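Local coordinates for protein alkylpurine DNA glycosylase AlkC (Pseudomonas fluorescens, PDB 5VHV) that excises alkylated purine bases from DNA as a base excision repair glycosylase that works without flipping the damaged nucleotide out of the helix, at residues S115-R121 against R148-S154; A247-V253 against Q285-V289. The contacts are given in a common frame with arbitrary orientation. Numbering follows the deposited sequence.

Contact 1: S115-R121 against R148-S154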
loop_
_atom_site.group_PDB
_atom_site.type_symbol
_atom_site.label_atom_id
_atom_site.label_comp_id
_atom_site.label_asym_id
_atom_site.label_seq_id
_atom_site.Cartn_x
_atom_site.Cartn_y
_atom_site.Cartn_z
ATOM N N SER A 115 0.016 -9.802 -10.964
ATOM C CA SER A 115 0.618 -9.985 -9.657
ATOM C C SER A 115 0.027 -11.197 -8.954
ATOM O O SER A 115 -1.195 -11.332 -8.879
ATOM C CB SER A 115 0.401 -8.755 -8.788
ATOM O OG SER A 115 0.840 -9.035 -7.471
ATOM N N ALA A 116 0.884 -12.042 -8.385
ATOM C CA ALA A 116 0.472 -13.176 -7.579
ATOM C C ALA A 116 0.364 -12.834 -6.098
ATOM O O ALA A 116 0.294 -13.744 -5.266
ATOM C CB ALA A 116 1.443 -14.351 -7.797
ATOM N N GLU A 117 0.285 -11.542 -5.756
ATOM C CA GLU A 117 0.341 -11.125 -4.359
ATOM C C GLU A 117 -0.832 -11.642 -3.540
ATOM O O GLU A 117 -0.670 -11.885 -2.347
ATOM C CB GLU A 117 0.389 -9.597 -4.249
ATOM C CG GLU A 117 -0.892 -8.875 -4.657
ATOM C CD GLU A 117 -0.620 -7.396 -4.912
ATOM O OE1 GLU A 117 -1.106 -6.574 -4.125
ATOM O OE2 GLU A 117 0.062 -7.060 -5.911
ATOM N N PHE A 118 -2.018 -11.783 -4.141
ATOM C CA PHE A 118 -3.157 -12.337 -3.406
ATOM C C PHE A 118 -3.079 -13.857 -3.323
ATOM O O PHE A 118 -3.331 -14.446 -2.260
ATOM C CB PHE A 118 -4.463 -11.897 -4.068
ATOM C CG PHE A 118 -4.571 -10.410 -4.193
ATOM C CD1 PHE A 118 -4.579 -9.628 -3.047
ATOM C CD2 PHE A 118 -4.634 -9.798 -5.426
ATOM C CE1 PHE A 118 -4.643 -8.263 -3.139
ATOM C CE2 PHE A 118 -4.702 -8.429 -5.528
ATOM C CZ PHE A 118 -4.700 -7.660 -4.383
ATOM N N ALA A 119 -2.738 -14.500 -4.435
ATOM C CA ALA A 119 -2.743 -15.961 -4.485
ATOM C C ALA A 119 -1.707 -16.557 -3.530
ATOM O O ALA A 119 -1.966 -17.569 -2.876
ATOM C CB ALA A 119 -2.491 -16.411 -5.929
ATOM N N ILE A 120 -0.522 -15.947 -3.435
ATOM C CA ILE A 120 0.528 -16.560 -2.632
ATOM C C ILE A 120 0.136 -16.583 -1.163
ATOM O O ILE A 120 0.589 -17.455 -0.410
ATOM C CB ILE A 120 1.868 -15.830 -2.844
ATOM C CG1 ILE A 120 3.034 -16.631 -2.259
ATOM C CG2 ILE A 120 1.851 -14.419 -2.235
ATOM C CD1 ILE A 120 3.341 -17.915 -3.010
ATOM N N ARG A 121 -0.757 -15.681 -0.742
ATOM C CA ARG A 121 -1.138 -15.614 0.667
ATOM C C ARG A 121 -1.979 -16.811 1.094
ATOM O O ARG A 121 -1.926 -17.209 2.260
ATOM C CB ARG A 121 -1.859 -14.289 0.943
ATOM C CG ARG A 121 -0.914 -13.100 0.718
ATOM C CD ARG A 121 -1.621 -11.756 0.829
ATOM N NE ARG A 121 -1.896 -11.252 2.177
ATOM C CZ ARG A 121 -0.979 -10.686 2.965
ATOM N NH1 ARG A 121 0.289 -10.626 2.568
ATOM N NH2 ARG A 121 -1.326 -10.156 4.148
ATOM N N ARG A 148 9.749 -8.519 -6.197
ATOM C CA ARG A 148 8.696 -7.706 -5.599
ATOM C C ARG A 148 7.610 -8.574 -4.979
ATOM O O ARG A 148 7.097 -8.269 -3.892
ATOM C CB ARG A 148 8.134 -6.750 -6.660
ATOM C CG ARG A 148 7.150 -5.706 -6.125
ATOM C CD ARG A 148 5.700 -6.204 -6.103
ATOM N NE ARG A 148 4.794 -5.085 -5.838
ATOM C CZ ARG A 148 3.469 -5.165 -5.793
ATOM N NH1 ARG A 148 2.854 -6.333 -6.005
ATOM N NH2 ARG A 148 2.758 -4.056 -5.553
ATOM N N LEU A 149 7.248 -9.670 -5.648
ATOM C CA LEU A 149 6.296 -10.618 -5.081
ATOM C C LEU A 149 6.768 -11.143 -3.721
ATOM O O LEU A 149 5.962 -11.316 -2.794
ATOM C CB LEU A 149 6.092 -11.774 -6.060
ATOM C CG LEU A 149 5.222 -12.955 -5.644
ATOM C CD1 LEU A 149 3.799 -12.455 -5.320
ATOM C CD2 LEU A 149 5.165 -14.011 -6.751
ATOM N N ALA A 150 8.060 -11.455 -3.603
ATOM C CA ALA A 150 8.595 -12.003 -2.355
ATOM C C ALA A 150 8.340 -11.063 -1.175
ATOM O O ALA A 150 7.970 -11.509 -0.080
ATOM C CB ALA A 150 10.096 -12.275 -2.521
ATOM N N SER A 151 8.485 -9.751 -1.402
ATOM C CA SER A 151 8.266 -8.735 -0.378
ATOM C C SER A 151 6.789 -8.392 -0.200
ATOM O O SER A 151 6.317 -8.232 0.933
ATOM C CB SER A 151 9.029 -7.462 -0.748
ATOM O OG SER A 151 8.715 -6.424 0.177
ATOM N N GLU A 152 6.053 -8.242 -1.297
ATOM C CA GLU A 152 4.677 -7.766 -1.220
ATOM C C GLU A 152 3.726 -8.873 -0.775
ATOM O O GLU A 152 2.834 -8.639 0.050
ATOM C CB GLU A 152 4.253 -7.206 -2.577
ATOM C CG GLU A 152 2.940 -6.427 -2.556
ATOM C CD GLU A 152 3.075 -5.048 -1.944
ATOM O OE1 GLU A 152 4.223 -4.658 -1.602
ATOM O OE2 GLU A 152 2.042 -4.362 -1.791
ATOM N N GLY A 153 3.916 -10.088 -1.288
ATOM C CA GLY A 153 3.030 -11.183 -0.935
ATOM C C GLY A 153 3.128 -11.598 0.510
ATOM O O GLY A 153 2.174 -12.172 1.042
ATOM N N SER A 154 4.268 -11.339 1.147
ATOM C CA SER A 154 4.497 -11.737 2.523
ATOM C C SER A 154 4.149 -10.628 3.505
ATOM O O SER A 154 4.367 -10.795 4.704
ATOM C CB SER A 154 5.954 -12.177 2.694
ATOM O OG SER A 154 6.881 -11.117 2.448
HETATM O O HOH W 1 3.585 -9.016 -6.742
HETATM O O HOH W 2 0.426 -4.408 -3.937
#
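Start with the Glu-117 carboxylate, where most of the polar chemistry meets. Its OE2 takes a hydrogen bond from Ser-115 OG at 2.6 Å and forms a salt bridge with Arg-148, whose NH1 donates to Glu-117 OE2 at 2.9 Å in the guanidinium plane. Ser-115 OG also accepts from Glu-117 N at 3.1 Å, an ST turn in the segment that leads into helix 119-126. Water 1 adds a second link, donating to Ser-115 OG (2.8 Å) and accepting from Arg-148 NH1 (2.9 Å). Water 2 lies among Glu-117 OE1, Glu-152 OE2 and Arg-148 NH2, accepting from the last at 2.9 Å; the two carboxylate oxygens are only 4.5 Å apart. Glu-152 is also held by Arg-155 and Ser-192.

The loop and turn that lead into helix 119-126 pack against the C-terminal part of helix 144-152 and the residues after it, within the helical-repeat DNA alkylation repair fold, on its DNA-facing side: Arg-148 NH2 carries on to a phosphate of the bound DNA, a geometry consistent with Glu-117 holding the arginine in place for the phosphate.

Beneath the charges the contact is apolar. Leu-149 CD2 meets Ala-116 CB at 3.9 Å, and its CD1 lies 4.1 Å from Ile-120 CG2. Gly-153 lets the backbones close to 4.4 Å between its CA and that of Glu-117; a CB there would clash with Ile-120 CG2. The price is Glu-117 O, buried without a partner. Arg-121 NH1 donates to Gly-153 O (2.9 Å), while the same guanidinium reaches the carbonyls of Arg-155 and Phe-162.

Contact 2: A247-V253 against Q285-V289; sequences AGAKAEV and QKLVV
Ala-247, Ala-251 and Val-253 pack against Leu-287 and Val-288 of strand 285-294. Ala-247 CB sits 3.7 Å from Val-288 CG2, Ala-251 CB 3.8 Å from Leu-287 CD2, and Val-253 CG1 4.2 Å from Leu-287 CD1; Leu-287 (mt) turns its end back to the loop although its CA-to-CB bond points away. Residues 285-289 are extended. Ala-247 (phi/psi -126/34) and Gly-248 (-88/-20) lead into extended 249-251; Glu-252 bends (-94/81), with a weak Val-253 N to Ala-251 O bond (3.3 Å), and Val-253 is extended again. The nearest CA atoms, of Ala-247 and Lys-286, are 5.4 Å apart. Farther out, Gln-285 (chi1 p, chi2 t) pairs its amide with one residue's backbone: Glu-252 N donates to Gln-285 OE1 (2.8 Å) and Gln-285 NE2 to Glu-252 O (2.9 Å). At the edge, water 3 donates to Gln-285 OE1 (2.7 Å) and Lys-250 O (3.1 Å). Here the linker from helix 239-244 enters strand 253-265, first of the mixed beta-sheet domain, probably the immunoglobulin-like domain of AlkC.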
loop_
_atom_site.group_PDB
_atom_site.type_symbol
_atom_site.label_atom_id
_atom_site.label_comp_id
_atom_site.label_asym_id
_atom_site.label_seq_id
_atom_site.Cartn_x
_atom_site.Cartn_y
_atom_site.Cartn_z
ATOM N N ALA A 247 16.361 14.729 11.613
ATOM C CA ALA A 247 15.469 15.745 12.161
ATOM C C ALA A 247 14.986 15.374 13.564
ATOM O O ALA A 247 13.853 15.677 13.951
ATOM C CB ALA A 247 14.282 15.955 11.220
ATOM N N GLY A 248 15.837 14.724 14.348
ATOM C CA GLY A 248 15.451 14.312 15.680
ATOM C C GLY A 248 15.686 15.363 16.754
ATOM O O GLY A 248 15.074 15.300 17.824
ATOM N N ALA A 249 16.555 16.332 16.491
ATOM C CA ALA A 249 16.832 17.367 17.479
ATOM C C ALA A 249 15.654 18.326 17.580
ATOM O O ALA A 249 14.961 18.599 16.600
ATOM C CB ALA A 249 18.102 18.145 17.114
ATOM N N LYS A 250 15.436 18.853 18.782
ATOM C CA LYS A 250 14.423 19.884 18.938
ATOM C C LYS A 250 14.731 21.041 17.998
ATOM O O LYS A 250 15.890 21.431 17.814
ATOM C CB LYS A 250 14.364 20.362 20.390
ATOM C CG LYS A 250 13.918 19.264 21.362
ATOM C CD LYS A 250 12.801 19.703 22.304
ATOM C CE LYS A 250 13.331 20.069 23.682
ATOM N NZ LYS A 250 12.239 20.550 24.580
ATOM N N ALA A 251 13.689 21.569 17.373
ATOM C CA ALA A 251 13.882 22.631 16.401
ATOM C C ALA A 251 14.244 23.919 17.118
ATOM O O ALA A 251 13.573 24.314 18.072
ATOM C CB ALA A 251 12.618 22.821 15.570
ATOM N N GLU A 252 15.315 24.564 16.662
ATOM C CA GLU A 252 15.729 25.858 17.197
ATOM C C GLU A 252 15.098 26.922 16.309
ATOM O O GLU A 252 15.712 27.461 15.389
ATOM C CB GLU A 252 17.249 25.958 17.247
ATOM C CG GLU A 252 17.907 24.960 18.192
ATOM C CD GLU A 252 17.474 25.139 19.637
ATOM O OE1 GLU A 252 17.080 26.264 20.011
ATOM O OE2 GLU A 252 17.524 24.149 20.400
ATOM N N VAL A 253 13.822 27.203 16.582
ATOM C CA VAL A 253 13.020 28.084 15.740
ATOM C C VAL A 253 11.993 28.800 16.600
ATOM O O VAL A 253 11.644 28.350 17.691
ATOM C CB VAL A 253 12.282 27.318 14.611
ATOM C CG1 VAL A 253 13.258 26.572 13.705
ATOM C CG2 VAL A 253 11.243 26.367 15.200
ATOM N N GLN A 285 19.515 23.747 9.839
ATOM C CA GLN A 285 18.937 22.616 10.548
ATOM C C GLN A 285 17.877 21.955 9.689
ATOM O O GLN A 285 17.091 22.627 9.013
ATOM C CB GLN A 285 18.360 23.033 11.918
ATOM C CG GLN A 285 17.188 23.970 11.877
ATOM C CD GLN A 285 16.905 24.600 13.245
ATOM O OE1 GLN A 285 16.501 23.913 14.193
ATOM N NE2 GLN A 285 17.132 25.912 13.356
ATOM N N LYS A 286 17.882 20.631 9.708
ATOM C CA LYS A 286 16.895 19.846 8.988
ATOM C C LYS A 286 15.599 19.791 9.792
ATOM O O LYS A 286 15.612 19.490 10.991
ATOM C CB LYS A 286 17.424 18.436 8.729
ATOM C CG LYS A 286 18.528 18.369 7.670
ATOM C CD LYS A 286 18.996 16.932 7.426
ATOM C CE LYS A 286 20.203 16.889 6.494
ATOM N NZ LYS A 286 21.339 17.725 6.985
ATOM N N LEU A 287 14.489 20.111 9.138
ATOM C CA LEU A 287 13.185 20.140 9.783
ATOM C C LEU A 287 12.214 19.215 9.070
ATOM O O LEU A 287 12.186 19.143 7.838
ATOM C CB LEU A 287 12.590 21.552 9.792
ATOM C CG LEU A 287 13.398 22.649 10.496
ATOM C CD1 LEU A 287 12.674 23.984 10.455
ATOM C CD2 LEU A 287 13.666 22.252 11.924
ATOM N N VAL A 288 11.395 18.542 9.864
ATOM C CA VAL A 288 10.215 17.838 9.383
ATOM C C VAL A 288 9.022 18.579 9.963
ATOM O O VAL A 288 8.838 18.614 11.186
ATOM C CB VAL A 288 10.224 16.359 9.782
ATOM C CG1 VAL A 288 8.831 15.719 9.528
ATOM C CG2 VAL A 288 11.315 15.633 8.972
ATOM N N VAL A 289 8.259 19.229 9.095
ATOM C CA VAL A 289 7.119 20.050 9.475
ATOM C C VAL A 289 5.857 19.358 8.982
ATOM O O VAL A 289 5.662 19.197 7.773
ATOM C CB VAL A 289 7.227 21.462 8.884
ATOM C CG1 VAL A 289 6.077 22.328 9.366
ATOM C CG2 VAL A 289 8.556 22.107 9.269
HETATM O O HOH W 3 17.064 21.371 14.982
#

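How the contacts relate
From the N terminus, the chain passes through the first helices before contact 1 joins the lead-in to helix 119-126 with the end of helix 144-152, closing a loop of 26 mostly helical residues around helix 128-138. It then continues through the remaining helices to helix 239-244, and only there does contact 2 open. Its closure spans 31 residues, taking in strands 253-265 and 270-279, and ties the helix-to-sheet linker to strand 285-294. The two are in series, neither nested nor crossed. Their centres are 38 Å apart and their nearest atoms about 24 Å: contact 1 belongs to the helical part beside the DNA, contact 2 to the base of the beta domain.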